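11S globulin (PDB 5WXU) probably serves as a seed storage protein, a hexameric nutrient reservoir of the cupin family that also binds the plant hormone auxin (indole-3-acetic acid). Local coordinates at residues 343-351 with 416-425; 120-130 with 141-151. All coordinates share one frame; numbering follows the deposited sequence.

Interaction 1: 343-351 with 416-425; sequences MIVPEWNNN and ATALVGRTSV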
loop_
_atom_site.group_PDB
_atom_site.type_symbol
_atom_site.label_atom_id
_atom_site.label_comp_id
_atom_site.label_asym_id
_atom_site.label_seq_id
_atom_site.Cartn_x
_atom_site.Cartn_y
_atom_site.Cartn_z
ATOM N N MET B 343 18.815 -30.339 17.382
ATOM C CA MET B 343 17.540 -30.458 16.654
ATOM C C MET B 343 16.989 -29.064 16.374
ATOM O O MET B 343 17.343 -28.080 17.071
ATOM C CB MET B 343 16.496 -31.203 17.474
ATOM C CG MET B 343 16.865 -32.667 17.621
ATOM S SD MET B 343 15.668 -33.338 18.801
ATOM C CE MET B 343 15.174 -34.836 18.011
ATOM N N ILE B 344 16.222 -28.980 15.288
ATOM C CA ILE B 344 15.280 -27.892 15.154
ATOM C C ILE B 344 13.980 -28.403 15.760
ATOM O O ILE B 344 13.599 -29.594 15.587
ATOM C CB ILE B 344 15.065 -27.481 13.685
ATOM C CG1 ILE B 344 16.348 -26.958 13.019
ATOM C CG2 ILE B 344 14.056 -26.359 13.588
ATOM C CD1 ILE B 344 16.922 -25.678 13.563
ATOM N N VAL B 345 13.237 -27.532 16.440
ATOM C CA VAL B 345 11.967 -27.946 17.024
ATOM C C VAL B 345 11.052 -28.540 15.965
ATOM O O VAL B 345 11.054 -28.092 14.832
ATOM C CB VAL B 345 11.265 -26.808 17.783
ATOM C CG1 VAL B 345 12.117 -26.392 18.979
ATOM C CG2 VAL B 345 10.950 -25.647 16.893
ATOM N N PRO B 346 10.270 -29.580 16.309
ATOM C CA PRO B 346 9.217 -30.044 15.442
ATOM C C PRO B 346 8.233 -28.894 15.136
ATOM O O PRO B 346 7.920 -28.064 16.035
ATOM C CB PRO B 346 8.479 -31.081 16.260
ATOM C CG PRO B 346 9.082 -31.090 17.581
ATOM C CD PRO B 346 10.272 -30.266 17.619
ATOM N N GLU B 347 7.781 -28.847 13.895
ATOM C CA GLU B 347 7.010 -27.686 13.441
ATOM C C GLU B 347 6.346 -27.960 12.132
ATOM O O GLU B 347 6.478 -29.022 11.592
ATOM C CB GLU B 347 7.949 -26.421 13.280
ATOM C CG GLU B 347 8.999 -26.451 12.153
ATOM C CD GLU B 347 10.185 -25.490 12.331
ATOM O OE1 GLU B 347 10.322 -24.778 13.365
ATOM O OE2 GLU B 347 11.001 -25.452 11.381
ATOM N N TRP B 348 5.634 -26.958 11.642
ATOM C CA TRP B 348 5.102 -26.982 10.284
ATOM C C TRP B 348 5.204 -25.570 9.733
ATOM O O TRP B 348 5.223 -24.577 10.514
ATOM C CB TRP B 348 3.657 -27.416 10.194
ATOM C CG TRP B 348 2.568 -26.539 10.833
ATOM C CD1 TRP B 348 1.818 -25.539 10.234
ATOM C CD2 TRP B 348 2.073 -26.645 12.152
ATOM N NE1 TRP B 348 0.939 -25.019 11.135
ATOM C CE2 TRP B 348 1.062 -25.683 12.313
ATOM C CE3 TRP B 348 2.415 -27.461 13.244
ATOM C CZ2 TRP B 348 0.357 -25.527 13.510
ATOM C CZ3 TRP B 348 1.683 -27.355 14.422
ATOM C CH2 TRP B 348 0.683 -26.360 14.556
ATOM N N ASN B 349 5.217 -25.519 8.438
ATOM C CA ASN B 349 5.186 -24.249 7.696
ATOM C C ASN B 349 3.728 -23.867 7.516
ATOM O O ASN B 349 2.913 -24.618 6.929
ATOM C CB ASN B 349 5.829 -24.445 6.348
ATOM C CG ASN B 349 7.308 -24.774 6.425
ATOM O OD1 ASN B 349 8.064 -24.116 7.122
ATOM N ND2 ASN B 349 7.722 -25.778 5.686
ATOM N N ASN B 350 3.367 -22.689 7.976
ATOM C CA ASN B 350 1.972 -22.366 7.939
ATOM C C ASN B 350 1.548 -21.677 6.614
ATOM O O ASN B 350 0.424 -21.826 6.250
ATOM C CB ASN B 350 1.541 -21.665 9.227
ATOM C CG ASN B 350 2.429 -20.510 9.574
ATOM O OD1 ASN B 350 3.034 -20.447 10.664
ATOM N ND2 ASN B 350 2.543 -19.580 8.627
ATOM N N ASN B 351 2.473 -21.077 5.867
ATOM C CA ASN B 351 2.105 -20.309 4.688
ATOM C C ASN B 351 2.980 -20.548 3.478
ATOM O O ASN B 351 3.160 -19.634 2.678
ATOM C CB ASN B 351 2.100 -18.801 5.059
ATOM C CG ASN B 351 3.440 -18.276 5.537
ATOM O OD1 ASN B 351 4.403 -19.028 5.651
ATOM N ND2 ASN B 351 3.534 -16.960 5.772
ATOM N N ALA B 416 6.919 -20.429 10.445
ATOM C CA ALA B 416 6.723 -21.799 10.869
ATOM C C ALA B 416 6.057 -21.717 12.226
ATOM O O ALA B 416 6.118 -20.692 12.926
ATOM C CB ALA B 416 8.021 -22.504 10.950
ATOM N N THR B 417 5.422 -22.809 12.595
ATOM C CA THR B 417 4.745 -22.897 13.900
ATOM C C THR B 417 5.424 -24.060 14.652
ATOM O O THR B 417 5.585 -25.168 14.099
ATOM C CB THR B 417 3.263 -23.140 13.728
ATOM O OG1 THR B 417 2.651 -22.013 13.039
ATOM C CG2 THR B 417 2.626 -23.319 15.063
ATOM N N ALA B 418 5.906 -23.765 15.853
ATOM C CA ALA B 418 6.629 -24.710 16.677
ATOM C C ALA B 418 5.669 -25.504 17.573
ATOM O O ALA B 418 4.676 -24.971 18.151
ATOM C CB ALA B 418 7.651 -23.985 17.527
ATOM N N LEU B 419 6.037 -26.753 17.781
ATOM C CA LEU B 419 5.393 -27.627 18.742
ATOM C C LEU B 419 6.188 -27.818 20.042
ATOM O O LEU B 419 5.704 -28.475 20.973
ATOM C CB LEU B 419 5.185 -28.989 18.071
ATOM C CG LEU B 419 4.021 -29.068 17.076
ATOM C CD1 LEU B 419 4.171 -30.285 16.219
ATOM C CD2 LEU B 419 2.744 -29.133 17.909
ATOM N N VAL B 420 7.381 -27.247 20.131
ATOM C CA VAL B 420 8.260 -27.317 21.257
ATOM C C VAL B 420 8.905 -25.962 21.437
ATOM O O VAL B 420 9.240 -25.316 20.470
ATOM C CB VAL B 420 9.350 -28.380 21.005
ATOM C CG1 VAL B 420 10.449 -28.285 22.053
ATOM C CG2 VAL B 420 8.730 -29.787 20.980
ATOM N N GLY B 421 9.207 -25.605 22.686
ATOM C CA GLY B 421 9.999 -24.403 22.976
ATOM C C GLY B 421 9.124 -23.227 23.388
ATOM O O GLY B 421 7.902 -23.320 23.468
ATOM N N ARG B 422 9.742 -22.096 23.611
ATOM C CA ARG B 422 9.022 -20.926 24.177
ATOM C C ARG B 422 8.017 -20.345 23.260
ATOM O O ARG B 422 7.027 -19.814 23.753
ATOM C CB ARG B 422 9.922 -19.809 24.718
ATOM C CG ARG B 422 10.909 -20.348 25.685
ATOM C CD ARG B 422 11.472 -19.261 26.564
ATOM N NE ARG B 422 12.049 -18.089 25.941
ATOM C CZ ARG B 422 13.264 -17.995 25.359
ATOM N NH1 ARG B 422 14.088 -19.094 25.152
ATOM N NH2 ARG B 422 13.643 -16.776 24.897
ATOM N N THR B 423 8.183 -20.542 21.939
ATOM C CA THR B 423 7.181 -20.038 20.975
ATOM C C THR B 423 6.142 -21.156 20.592
ATOM O O THR B 423 5.397 -21.039 19.628
ATOM C CB THR B 423 7.864 -19.544 19.718
ATOM O OG1 THR B 423 8.731 -20.602 19.170
ATOM C CG2 THR B 423 8.693 -18.317 20.038
ATOM N N SER B 424 6.088 -22.231 21.364
ATOM C CA SER B 424 5.233 -23.350 20.983
ATOM C C SER B 424 3.721 -23.044 21.056
ATOM O O SER B 424 3.215 -22.285 21.880
ATOM C CB SER B 424 5.547 -24.601 21.828
ATOM O OG SER B 424 4.870 -24.558 23.084
ATOM N N VAL B 425 3.012 -23.670 20.144
ATOM C CA VAL B 425 1.547 -23.719 20.190
ATOM C C VAL B 425 1.071 -24.466 21.462
ATOM O O VAL B 425 0.050 -24.142 22.000
ATOM C CB VAL B 425 1.048 -24.307 18.866
ATOM C CG1 VAL B 425 1.474 -25.722 18.703
ATOM C CG2 VAL B 425 -0.455 -24.251 18.829
#
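Trp348 lays one face of its indole over the methyl of Thr417. Thr417 CG2 sits 3.8 Å from the centroid of the six-membered ring of Trp348, 23° off the ring normal, a CH-pi contact. The two side chains run side by side and point the same way. At the ring edge, near its plane, Leu419 CG comes within 3.9 Å of Trp348 CZ3. The indole reaches this place because its CG stands between the backbone N and the carbonyl carbon (chi1 65°). With alanine in place of Trp348, the Thr417 methyl would probably lose the ring that covers it, and a gap would open beside Leu419. In one of the two modelled conformers of Asn350, Thr417 OG1 donates to its OD1 at 2.9 Å.

The backbones form a short antiparallel ladder. Trp348 and Thr417 are its hydrogen-bonded pair, with Thr417 N donating to Trp348 O at 2.7 Å. Glu347 with Ala418 and Asn349 with Ala416 are non-hydrogen-bonded pairs, and their side chains lie on the face away from the indole. One step beyond the ladder, Leu419 N donates to Pro346 O at 2.9 Å. Apolar packing continues there: Pro346 CG meets Val420 CG2 at 3.7 Å, and Val345 CG2 meets Ala418 CB at 3.7 Å.

Asn349 OD1 turns to Lys409 and Tyr394. A neighbouring subunit takes part on the indole side: its Gly165 O accepts from Trp348 NE1, and its Tyr97 stacks on the ring. The ladder belongs to a sheet of the second cupin unit. Strand 343-349 also pairs with strands 393-399 and 457-458. After strand 416-418 the chain makes a type I turn from Gly421 to Ser424, and Ser424 N-caps helix 425-428.

Interaction 2: 120-130 with 141-151; sequences CPETFQSFHPT and DQTFRDQHQKV. Unlike the reference sequence in segment 141-151: Gln147 (reference Arg). With IAC (1H-indol-3-ylacetic acid), chain S.
Phe124 packs along Lys150 and Val151. Its CB lies 3.9 Å from His148 CE1. From there CG and CD1 pass over Lys150 CA, which sits 3.7 Å from the ring centroid and 11° off the normal, a CH-pi contact. In one of the two modelled conformers of Lys150, Phe124 CE1 meets Lys150 CB at 3.6 Å and the tip, CZ, lies against Lys150 CG. Along the other rim, CE2 touches Val151 CG2 at 4.0 Å.

The backbones pair antiparallel. Phe124 with His148 and Ser126 with Asp146 are hydrogen-bonded pairs, and Gln125 with Gln147 lies between them. A classic beta bulge sits at the start of the pairing, with Thr123 and Phe124 set opposite His148 alone, in this sheet of the first cupin unit. His148 ND1 donates to Gln149 O at 2.8 Å, with the acceptor in the ring plane. This bond and the one between NE2 and Val268 N hold the imidazole in its rotation. The Asp146 carboxylate takes the Leu431 backbone N and a salt bridge from Lys449, both of a neighbouring subunit, while Phe124 and Gln125 extend the sheet in parallel to a strand of another subunit.

Farther along, Gln147 NE2 approaches Phe127 CE1 obliquely at 3.2 Å, and a water joins that amide to Ser126 O. At the opposite end Gln149 NE2 makes a weak bond to Cys120 O, itself in a residue disulfide-bonded to Cys291, while Gln149 OE1 accepts from Phe117 N. Pro121 CB lies 3.8 Å from atom C of the bound indole-3-acetic acid.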
loop_
_atom_site.group_PDB
_atom_site.type_symbol
_atom_site.label_atom_id
_atom_site.label_comp_id
_atom_site.label_asym_id
_atom_site.label_seq_id
_atom_site.Cartn_x
_atom_site.Cartn_y
_atom_site.Cartn_z
ATOM N N CYS B 120 17.448 0.859 -17.567
ATOM C CA CYS B 120 18.373 1.446 -16.622
ATOM C C CYS B 120 19.647 1.727 -17.404
ATOM O O CYS B 120 19.973 0.936 -18.298
ATOM C CB CYS B 120 18.719 0.498 -15.466
ATOM S SG CYS B 120 17.358 0.435 -14.232
ATOM N N PRO B 121 20.323 2.871 -17.069
ATOM C CA PRO B 121 21.581 3.182 -17.754
ATOM C C PRO B 121 22.756 2.333 -17.304
ATOM O O PRO B 121 22.752 1.705 -16.269
ATOM C CB PRO B 121 21.813 4.667 -17.402
ATOM C CG PRO B 121 21.250 4.822 -16.059
ATOM C CD PRO B 121 20.017 3.931 -16.082
ATOM N N GLU B 122 23.773 2.266 -18.172
ATOM C CA GLU B 122 24.976 1.550 -17.856
ATOM C C GLU B 122 25.858 2.410 -16.915
ATOM O O GLU B 122 26.496 3.363 -17.385
ATOM C CB GLU B 122 25.704 1.204 -19.145
ATOM C CG GLU B 122 25.133 -0.013 -19.875
ATOM C CD GLU B 122 23.752 0.190 -20.479
ATOM O OE1 GLU B 122 23.716 1.201 -21.289
ATOM O OE2 GLU B 122 22.770 -0.639 -20.109
ATOM N N THR B 123 25.971 2.063 -15.617
ATOM C CA THR B 123 26.689 2.901 -14.674
ATOM C C THR B 123 28.091 2.422 -14.242
ATOM O O THR B 123 28.703 3.060 -13.381
ATOM C CB THR B 123 25.859 3.127 -13.377
ATOM O OG1 THR B 123 25.705 1.916 -12.676
ATOM C CG2 THR B 123 24.518 3.639 -13.703
ATOM N N PHE B 124 28.541 1.296 -14.770
ATOM C CA PHE B 124 29.929 0.847 -14.566
ATOM C C PHE B 124 30.647 1.243 -15.872
ATOM O O PHE B 124 30.352 0.703 -16.925
ATOM C CB PHE B 124 29.990 -0.646 -14.301
ATOM C CG PHE B 124 29.934 -1.028 -12.824
ATOM C CD1 PHE B 124 29.066 -0.357 -11.941
ATOM C CD2 PHE B 124 30.586 -2.154 -12.363
ATOM C CE1 PHE B 124 28.961 -0.741 -10.620
ATOM C CE2 PHE B 124 30.499 -2.518 -11.032
ATOM C CZ PHE B 124 29.667 -1.810 -10.140
ATOM N N GLN B 125 31.495 2.244 -15.788
ATOM C CA GLN B 125 32.000 2.958 -16.949
ATOM C C GLN B 125 33.540 3.020 -17.010
ATOM O O GLN B 125 34.199 3.332 -16.007
ATOM C CB GLN B 125 31.483 4.365 -16.926
ATOM C CG GLN B 125 29.980 4.462 -16.639
ATOM C CD GLN B 125 29.595 5.807 -16.089
ATOM O OE1 GLN B 125 29.432 6.755 -16.858
ATOM N NE2 GLN B 125 29.353 5.886 -14.753
ATOM N N SER B 126 34.067 2.714 -18.170
ATOM C CA SER B 126 35.528 3.001 -18.370
ATOM C C SER B 126 35.729 3.614 -19.730
ATOM O O SER B 126 35.316 3.043 -20.756
ATOM C CB SER B 126 36.328 1.754 -18.219
ATOM O OG SER B 126 37.672 2.007 -18.553
ATOM N N PHE B 127 36.375 4.779 -19.747
ATOM C CA PHE B 127 36.608 5.499 -20.989
ATOM C C PHE B 127 38.074 5.350 -21.489
ATOM O O PHE B 127 38.490 6.115 -22.381
ATOM C CB PHE B 127 36.155 6.967 -20.786
ATOM C CG PHE B 127 34.693 7.069 -20.466
ATOM C CD1 PHE B 127 33.748 7.083 -21.477
ATOM C CD2 PHE B 127 34.247 7.073 -19.135
ATOM C CE1 PHE B 127 32.385 7.114 -21.167
ATOM C CE2 PHE B 127 32.877 7.091 -18.824
ATOM C CZ PHE B 127 31.946 7.096 -19.848
ATOM N N HIS B 128 38.796 4.332 -20.979
ATOM C CA HIS B 128 40.212 3.998 -21.351
ATOM C C HIS B 128 40.439 2.481 -21.526
ATOM O O HIS B 128 39.744 1.696 -20.887
ATOM C CB HIS B 128 41.185 4.466 -20.254
ATOM C CG HIS B 128 41.071 5.925 -19.924
ATOM N ND1 HIS B 128 40.434 6.392 -18.789
ATOM C CD2 HIS B 128 41.506 7.025 -20.591
ATOM C CE1 HIS B 128 40.497 7.713 -18.764
ATOM N NE2 HIS B 128 41.146 8.121 -19.841
ATOM N N PRO B 129 41.398 2.026 -22.356
ATOM C CA PRO B 129 42.239 2.839 -23.273
ATOM C C PRO B 129 41.480 3.517 -24.419
ATOM O O PRO B 129 40.279 3.348 -24.547
ATOM C CB PRO B 129 43.182 1.794 -23.886
ATOM C CG PRO B 129 43.208 0.642 -22.935
ATOM C CD PRO B 129 41.878 0.631 -22.234
ATOM N N THR B 130 42.186 4.263 -25.262
ATOM C CA THR B 130 41.570 4.894 -26.448
ATOM C C THR B 130 42.522 4.816 -27.655
ATOM O O THR B 130 42.100 4.560 -28.785
ATOM C CB THR B 130 41.149 6.370 -26.173
ATOM O OG1 THR B 130 42.302 7.209 -26.097
ATOM C CG2 THR B 130 40.383 6.517 -24.865
ATOM N N ASP B 141 42.832 -5.753 -24.170
ATOM C CA ASP B 141 42.891 -4.761 -23.080
ATOM C C ASP B 141 42.346 -3.365 -23.445
ATOM O O ASP B 141 42.110 -2.524 -22.560
ATOM C CB ASP B 141 44.320 -4.657 -22.521
ATOM C CG ASP B 141 44.620 -5.726 -21.463
ATOM O OD1 ASP B 141 44.213 -6.907 -21.648
ATOM O OD2 ASP B 141 45.263 -5.379 -20.445
ATOM N N GLN B 142 42.169 -3.120 -24.746
ATOM C CA GLN B 142 41.215 -2.094 -25.238
ATOM C C GLN B 142 39.738 -2.437 -24.819
ATOM O O GLN B 142 38.885 -1.553 -24.770
ATOM C CB GLN B 142 41.326 -1.899 -26.788
ATOM C CG GLN B 142 42.502 -1.043 -27.305
ATOM C CD GLN B 142 42.218 0.462 -27.464
ATOM O OE1 GLN B 142 43.116 1.230 -27.820
ATOM N NE2 GLN B 142 40.982 0.886 -27.200
ATOM N N THR B 143 39.451 -3.716 -24.540
ATOM C CA THR B 143 38.144 -4.171 -24.046
ATOM C C THR B 143 37.814 -3.651 -22.657
ATOM O O THR B 143 36.673 -3.816 -22.212
ATOM C CB THR B 143 38.057 -5.710 -24.006
ATOM O OG1 THR B 143 36.717 -6.139 -23.698
ATOM C CG2 THR B 143 38.960 -6.223 -22.953
ATOM N N PHE B 144 38.809 -3.100 -21.948
ATOM C CA PHE B 144 38.514 -2.288 -20.769
ATOM C C PHE B 144 37.774 -0.998 -21.099
ATOM O O PHE B 144 37.172 -0.438 -20.177
ATOM C CB PHE B 144 39.764 -2.015 -19.905
ATOM C CG PHE B 144 40.191 -3.204 -19.121
ATOM C CD1 PHE B 144 39.289 -3.818 -18.220
ATOM C CD2 PHE B 144 41.458 -3.779 -19.316
ATOM C CE1 PHE B 144 39.648 -4.959 -17.521
ATOM C CE2 PHE B 144 41.818 -4.929 -18.613
ATOM C CZ PHE B 144 40.917 -5.512 -17.705
ATOM N N ARG B 145 37.793 -0.511 -22.351
ATOM C CA ARG B 145 36.956 0.648 -22.704
ATOM C C ARG B 145 35.525 0.143 -22.980
ATOM O O ARG B 145 35.266 -0.493 -23.972
ATOM C CB ARG B 145 37.498 1.441 -23.890
ATOM C CG ARG B 145 36.781 2.766 -24.118
ATOM C CD ARG B 145 37.240 3.614 -25.322
ATOM N NE ARG B 145 36.529 3.321 -26.580
ATOM C CZ ARG B 145 36.907 2.403 -27.476
ATOM N NH1 ARG B 145 38.021 1.672 -27.298
ATOM N NH2 ARG B 145 36.164 2.214 -28.568
ATOM N N ASP B 146 34.598 0.411 -22.075
ATOM C CA ASP B 146 33.241 -0.248 -22.163
ATOM C C ASP B 146 32.353 0.385 -21.094
ATOM O O ASP B 146 32.837 1.085 -20.211
ATOM C CB ASP B 146 33.352 -1.736 -21.829
ATOM C CG ASP B 146 32.075 -2.550 -22.155
ATOM O OD1 ASP B 146 31.207 -2.047 -22.927
ATOM O OD2 ASP B 146 32.015 -3.694 -21.685
ATOM N N GLN B 147 31.056 0.236 -21.265
ATOM C CA GLN B 147 30.132 0.667 -20.215
ATOM C C GLN B 147 29.159 -0.481 -20.120
ATOM O O GLN B 147 28.691 -0.950 -21.149
ATOM C CB GLN B 147 29.393 1.908 -20.646
ATOM C CG GLN B 147 30.207 3.171 -20.719
ATOM C CD GLN B 147 29.525 4.165 -21.619
ATOM O OE1 GLN B 147 28.279 4.164 -21.759
ATOM N NE2 GLN B 147 30.325 4.968 -22.308
ATOM N N HIS B 148 28.822 -0.891 -18.919
ATOM C CA HIS B 148 27.821 -1.912 -18.730
ATOM C C HIS B 148 27.041 -1.683 -17.422
ATOM O O HIS B 148 27.399 -0.798 -16.674
ATOM C CB HIS B 148 28.413 -3.350 -18.858
ATOM C CG HIS B 148 29.574 -3.643 -17.972
ATOM N ND1 HIS B 148 29.439 -3.812 -16.615
ATOM C CD2 HIS B 148 30.895 -3.814 -18.255
ATOM C CE1 HIS B 148 30.639 -4.058 -16.089
ATOM N NE2 HIS B 148 31.534 -4.080 -17.064
ATOM N N GLN B 149 26.030 -2.492 -17.134
ATOM C CA GLN B 149 25.382 -2.326 -15.834
ATOM C C GLN B 149 26.251 -2.905 -14.723
ATOM O O GLN B 149 27.123 -3.758 -14.975
ATOM C CB GLN B 149 23.975 -2.928 -15.857
ATOM C CG GLN B 149 23.001 -2.080 -16.695
ATOM C CD GLN B 149 21.578 -2.600 -16.712
ATOM O OE1 GLN B 149 21.236 -3.516 -16.003
ATOM N NE2 GLN B 149 20.732 -1.955 -17.491
ATOM N N LYS B 150 25.900 -2.543 -13.489
ATOM C CA LYS B 150 26.580 -3.048 -12.319
ATOM C C LYS B 150 26.652 -4.542 -12.325
ATOM O O LYS B 150 25.672 -5.232 -12.622
ATOM C CB LYS B 150 25.891 -2.657 -11.014
ATOM C CG LYS B 150 26.356 -3.569 -9.877
ATOM C CD LYS B 150 25.775 -3.212 -8.547
ATOM C CE LYS B 150 26.463 -3.903 -7.371
ATOM N NZ LYS B 150 27.948 -4.099 -7.287
ATOM N N VAL B 151 27.806 -5.038 -11.905
ATOM C CA VAL B 151 28.001 -6.443 -11.719
ATOM C C VAL B 151 28.090 -6.707 -10.225
ATOM O O VAL B 151 28.358 -5.774 -9.445
ATOM C CB VAL B 151 29.171 -6.962 -12.591
ATOM C CG1 VAL B 151 28.747 -6.770 -14.075
ATOM C CG2 VAL B 151 30.510 -6.278 -12.293
HETATM C C IAC S . 18.864 5.578 -19.660
HETATM C C1 IAC S . 19.894 5.988 -20.632
HETATM C C2 IAC S . 20.345 5.157 -21.640
HETATM C C3 IAC S . 19.765 3.918 -21.752
HETATM C C4 IAC S . 18.778 3.509 -20.840
HETATM C C5 IAC S . 18.337 4.326 -19.814
HETATM C C7 IAC S . 20.241 7.342 -20.242
HETATM C C8 IAC S . 19.473 7.633 -19.110
HETATM C C17 IAC S . 21.288 8.198 -20.934
HETATM C C18 IAC S . 20.782 9.497 -21.528
HETATM N N IAC S . 18.641 6.594 -18.810
HETATM O O2 IAC S . 19.771 10.037 -21.040
HETATM O O3 IAC S . 21.484 10.111 -22.361
HETATM O O HOH W 1 24.284 -0.015 -13.807
HETATM O O HOH W 2 33.029 3.536 -22.736
#

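Interactions 1 and 2 belong to different cupin units of one chain and lie on opposite sides of its centre. Their centres are about 50 Å apart and their nearest atoms about 29 Å, so they do not touch. The assembly links their counterparts: Arg422 of segment 416-425 bonds to Glu122 O and Gln125 OE1 of another subunit, and reciprocally these residues of interaction 2 receive an Arg422 from that subunit. Auxin appears at both. In interaction 2 it rests on Cys120 and Pro121. In interaction 1 an auxin touches Arg422 and Thr423, with the Ala418 side chain about 10 Å from a bound auxin.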